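Local coordinates for formate-dependent phosphoribosylglycinamide formyltransferase (Mycobacterium tuberculosis H37Rv, PDB 6KHR), which belongs to the ATP-grasp superfamily of enzymes and forms an assembly of two protein chains, at residues T340-N352 / G388-A402. Sequence-based numbering, arbitrary orientation.
Sequences TLMISPGAARVIN and GLGVALATAPEVAIA
Arg349 and Ala392 face each other as a hydrogen-bonded antiparallel pair, joined by Arg349 N to Ala392 O and by Ala392 N to Arg349 O, both 2.9 Å, the second nearly straight at 171°. Ala347 and Ala394 pair the same way, with Ala347 N 3.0 Å from Ala394 O, and Ile351 N gives one hydrogen bond to Gly390 O. Between these pairs, on the face shared by Ala348, Val350, Val391 and Leu393, the methyl of Ala348 meets one branch of Leu393, CB to CD2 3.6 Å. Val391 holds CG1 anti to its backbone nitrogen (chi1 180°), which leaves CG2 to meet Val350 CG2 at 4.3 Å; Trp315 packs on both valines. At the other end of the pairing Ala396 N reaches Pro345 O from above the carbonyl plane, a longer bond of 3.3 Å. The chain then turns into helix 399-413, with Glu398 at the N-cap position. This return lays Val399 CG2 against the ring carbon CB of Pro345, 3.7 Å away, and sets Ala402 CB against Gly346 CA, also at 3.7 Å. Thr395 OG1 is hydrogen-bonded to Glu379 OE1. Strand 256-261 flanks 346-351 on its other edge, and strand 380-384 flanks 390-395. The arrangement is an antiparallel pairing inside an eight-stranded antiparallel sheet, backed by the C-terminal helix, in the C-terminal part of an ATP-grasp protein.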
loop_
_atom_site.group_PDB
_atom_site.type_symbol
_atom_site.label_atom_id
_atom_site.label_comp_id
_atom_site.label_asym_id
_atom_site.label_seq_id
_atom_site.Cartn_x
_atom_site.Cartn_y
_atom_site.Cartn_z
ATOM N N THR A 340 12.547 8.917 -2.727
ATOM C CA THR A 340 11.310 9.636 -2.983
ATOM C C THR A 340 10.930 9.585 -4.460
ATOM O O THR A 340 10.229 10.467 -4.953
ATOM C CB THR A 340 11.400 11.083 -2.485
ATOM O OG1 THR A 340 12.536 11.751 -3.066
ATOM C CG2 THR A 340 11.499 11.118 -0.967
ATOM N N LEU A 341 11.319 8.518 -5.156
ATOM C CA LEU A 341 10.962 8.341 -6.561
ATOM C C LEU A 341 9.450 8.320 -6.769
ATOM O O LEU A 341 8.709 7.706 -6.001
ATOM C CB LEU A 341 11.560 7.043 -7.097
ATOM C CG LEU A 341 13.056 6.826 -6.833
ATOM C CD1 LEU A 341 13.470 5.391 -7.166
ATOM C CD2 LEU A 341 13.893 7.827 -7.612
ATOM N N MET A 342 9.010 8.954 -7.851
ATOM C CA MET A 342 7.615 8.955 -8.281
ATOM C C MET A 342 7.343 7.889 -9.338
ATOM O O MET A 342 8.119 7.717 -10.286
ATOM C CB MET A 342 7.223 10.325 -8.844
ATOM C CG MET A 342 7.148 11.382 -7.784
ATOM S SD MET A 342 6.093 12.753 -8.221
ATOM C CE MET A 342 4.531 11.958 -8.614
ATOM N N ILE A 343 6.222 7.186 -9.180
ATOM C CA ILE A 343 5.768 6.262 -10.217
ATOM C C ILE A 343 5.257 7.038 -11.431
ATOM O O ILE A 343 5.644 6.775 -12.572
ATOM C CB ILE A 343 4.668 5.338 -9.659
ATOM C CG1 ILE A 343 5.214 4.387 -8.592
ATOM C CG2 ILE A 343 4.013 4.534 -10.787
ATOM C CD1 ILE A 343 4.073 3.609 -7.896
ATOM N N SER A 344 4.390 8.014 -11.194
ATOM C CA SER A 344 3.606 8.658 -12.237
ATOM C C SER A 344 2.788 9.777 -11.588
ATOM O O SER A 344 2.538 9.734 -10.380
ATOM C CB SER A 344 2.685 7.649 -12.937
ATOM O OG SER A 344 1.391 8.176 -13.151
ATOM N N PRO A 345 2.385 10.793 -12.356
ATOM C CA PRO A 345 1.454 11.791 -11.801
ATOM C C PRO A 345 0.198 11.119 -11.255
ATOM O O PRO A 345 -0.209 10.043 -11.713
ATOM C CB PRO A 345 1.139 12.700 -12.999
ATOM C CG PRO A 345 2.339 12.522 -13.968
ATOM C CD PRO A 345 2.774 11.069 -13.757
ATOM N N GLY A 346 -0.427 11.750 -10.253
ATOM C CA GLY A 346 -1.621 11.180 -9.662
ATOM C C GLY A 346 -2.474 12.239 -9.002
ATOM O O GLY A 346 -2.059 13.383 -8.849
ATOM N N ALA A 347 -3.684 11.843 -8.616
ATOM C CA ALA A 347 -4.543 12.719 -7.828
ATOM C C ALA A 347 -5.365 11.883 -6.870
ATOM O O ALA A 347 -5.551 10.680 -7.059
ATOM C CB ALA A 347 -5.488 13.566 -8.693
ATOM N N ALA A 348 -5.870 12.537 -5.839
ATOM C CA ALA A 348 -6.677 11.836 -4.863
ATOM C C ALA A 348 -7.811 12.732 -4.403
ATOM O O ALA A 348 -7.750 13.960 -4.481
ATOM C CB ALA A 348 -5.840 11.379 -3.660
ATOM N N ARG A 349 -8.846 12.093 -3.897
ATOM C CA ARG A 349 -9.976 12.807 -3.340
ATOM C C ARG A 349 -10.356 12.087 -2.064
ATOM O O ARG A 349 -10.718 10.907 -2.107
ATOM C CB ARG A 349 -11.138 12.857 -4.332
ATOM C CG ARG A 349 -11.074 14.093 -5.191
ATOM C CD ARG A 349 -12.071 14.094 -6.308
ATOM N NE ARG A 349 -11.760 15.170 -7.239
ATOM C CZ ARG A 349 -12.426 16.316 -7.303
ATOM N NH1 ARG A 349 -13.464 16.509 -6.505
ATOM N NH2 ARG A 349 -12.068 17.244 -8.181
ATOM N N VAL A 350 -10.217 12.770 -0.934
ATOM C CA VAL A 350 -10.613 12.207 0.346
ATOM C C VAL A 350 -12.037 12.654 0.625
ATOM O O VAL A 350 -12.294 13.850 0.790
ATOM C CB VAL A 350 -9.659 12.624 1.476
ATOM C CG1 VAL A 350 -10.126 12.022 2.799
ATOM C CG2 VAL A 350 -8.231 12.173 1.168
ATOM N N ILE A 351 -12.958 11.688 0.661
ATOM C CA ILE A 351 -14.364 11.890 0.978
ATOM C C ILE A 351 -14.570 11.740 2.479
ATOM O O ILE A 351 -13.951 10.880 3.110
ATOM C CB ILE A 351 -15.213 10.878 0.193
ATOM C CG1 ILE A 351 -15.094 11.138 -1.317
ATOM C CG2 ILE A 351 -16.657 10.911 0.632
ATOM C CD1 ILE A 351 -14.521 9.969 -2.111
ATOM N N ASN A 352 -15.434 12.576 3.059
ATOM C CA ASN A 352 -15.749 12.495 4.494
ATOM C C ASN A 352 -17.249 12.480 4.783
ATOM O O ASN A 352 -17.706 13.078 5.763
ATOM C CB ASN A 352 -15.115 13.663 5.250
ATOM C CG ASN A 352 -13.624 13.739 5.039
ATOM O OD1 ASN A 352 -12.852 13.084 5.739
ATOM N ND2 ASN A 352 -13.205 14.548 4.070
ATOM N N GLY A 388 -18.517 6.909 5.757
ATOM C CA GLY A 388 -18.170 8.180 5.162
ATOM C C GLY A 388 -16.708 8.383 4.847
ATOM O O GLY A 388 -16.347 9.453 4.345
ATOM N N LEU A 389 -15.842 7.408 5.122
ATOM C CA LEU A 389 -14.419 7.551 4.836
ATOM C C LEU A 389 -14.060 6.704 3.621
ATOM O O LEU A 389 -14.307 5.492 3.600
ATOM C CB LEU A 389 -13.560 7.157 6.042
ATOM C CG LEU A 389 -12.263 7.972 6.195
ATOM C CD1 LEU A 389 -11.190 7.592 5.192
ATOM C CD2 LEU A 389 -12.565 9.462 6.078
ATOM N N GLY A 390 -13.496 7.353 2.612
ATOM C CA GLY A 390 -12.972 6.663 1.456
ATOM C C GLY A 390 -12.030 7.575 0.713
ATOM O O GLY A 390 -12.119 8.800 0.819
ATOM N N VAL A 391 -11.122 6.973 -0.045
ATOM C CA VAL A 391 -10.178 7.701 -0.879
ATOM C C VAL A 391 -10.340 7.235 -2.316
ATOM O O VAL A 391 -10.277 6.031 -2.600
ATOM C CB VAL A 391 -8.725 7.505 -0.408
ATOM C CG1 VAL A 391 -7.786 8.276 -1.313
ATOM C CG2 VAL A 391 -8.556 7.930 1.061
ATOM N N ALA A 392 -10.537 8.184 -3.220
ATOM C CA ALA A 392 -10.556 7.907 -4.650
ATOM C C ALA A 392 -9.201 8.277 -5.231
ATOM O O ALA A 392 -8.653 9.339 -4.912
ATOM C CB ALA A 392 -11.661 8.698 -5.349
ATOM N N LEU A 393 -8.649 7.392 -6.072
ATOM C CA LEU A 393 -7.311 7.613 -6.603
ATOM C C LEU A 393 -7.257 7.315 -8.088
ATOM O O LEU A 393 -7.882 6.367 -8.562
ATOM C CB LEU A 393 -6.273 6.750 -5.884
ATOM C CG LEU A 393 -6.213 6.882 -4.363
ATOM C CD1 LEU A 393 -5.956 5.525 -3.715
ATOM C CD2 LEU A 393 -5.125 7.837 -3.995
ATOM N N ALA A 394 -6.474 8.108 -8.807
ATOM C CA ALA A 394 -6.160 7.838 -10.195
ATOM C C ALA A 394 -4.723 8.255 -10.461
ATOM O O ALA A 394 -4.190 9.154 -9.800
ATOM C CB ALA A 394 -7.081 8.597 -11.134
ATOM N N THR A 395 -4.099 7.600 -11.431
ATOM C CA THR A 395 -2.859 8.095 -11.999
ATOM C C THR A 395 -3.055 8.248 -13.495
ATOM O O THR A 395 -4.056 7.816 -14.041
ATOM C CB THR A 395 -1.671 7.171 -11.684
ATOM O OG1 THR A 395 -1.978 5.835 -12.107
ATOM C CG2 THR A 395 -1.334 7.218 -10.158
ATOM N N ALA A 396 -2.078 8.850 -14.157
ATOM C CA ALA A 396 -2.153 9.216 -15.564
ATOM C C ALA A 396 -0.799 9.742 -16.003
ATOM O O ALA A 396 0.043 10.089 -15.153
ATOM C CB ALA A 396 -3.211 10.295 -15.788
ATOM N N PRO A 397 -0.543 9.826 -17.306
ATOM C CA PRO A 397 0.680 10.508 -17.760
ATOM C C PRO A 397 0.683 11.982 -17.455
ATOM O O PRO A 397 1.754 12.589 -17.499
ATOM C CB PRO A 397 0.703 10.261 -19.273
ATOM C CG PRO A 397 -0.160 9.069 -19.487
ATOM C CD PRO A 397 -1.201 9.074 -18.383
ATOM N N GLU A 398 -0.459 12.595 -17.146
ATOM C CA GLU A 398 -0.477 14.008 -16.783
ATOM C C GLU A 398 -1.365 14.234 -15.576
ATOM O O GLU A 398 -2.370 13.534 -15.374
ATOM C CB GLU A 398 -0.958 14.897 -17.921
ATOM C CG GLU A 398 0.061 15.124 -19.001
ATOM C CD GLU A 398 0.160 13.941 -19.945
ATOM O OE1 GLU A 398 -0.899 13.373 -20.331
ATOM O OE2 GLU A 398 1.304 13.567 -20.282
ATOM N N VAL A 399 -0.975 15.227 -14.773
ATOM C CA VAL A 399 -1.737 15.558 -13.572
ATOM C C VAL A 399 -3.163 15.910 -13.944
ATOM O O VAL A 399 -4.113 15.535 -13.246
ATOM C CB VAL A 399 -1.051 16.703 -12.795
ATOM C CG1 VAL A 399 -1.938 17.183 -11.669
ATOM C CG2 VAL A 399 0.267 16.227 -12.249
ATOM N N ALA A 400 -3.332 16.600 -15.071
ATOM C CA ALA A 400 -4.654 17.056 -15.475
ATOM C C ALA A 400 -5.583 15.876 -15.729
ATOM O O ALA A 400 -6.734 15.873 -15.271
ATOM C CB ALA A 400 -4.536 17.936 -16.717
ATOM N N ILE A 401 -5.098 14.854 -16.448
ATOM C CA ILE A 401 -5.899 13.650 -16.614
ATOM C C ILE A 401 -6.088 12.963 -15.269
ATOM O O ILE A 401 -7.182 12.484 -14.946
ATOM C CB ILE A 401 -5.257 12.711 -17.652
ATOM C CG1 ILE A 401 -5.161 13.386 -19.013
ATOM C CG2 ILE A 401 -6.041 11.402 -17.774
ATOM C CD1 ILE A 401 -4.024 12.836 -19.837
ATOM N N ALA A 402 -5.043 12.945 -14.443
ATOM C CA ALA A 402 -5.155 12.251 -13.171
ATOM C C ALA A 402 -6.201 12.905 -12.268
ATOM O O ALA A 402 -6.942 12.205 -11.563
ATOM C CB ALA A 402 -3.781 12.177 -12.523
#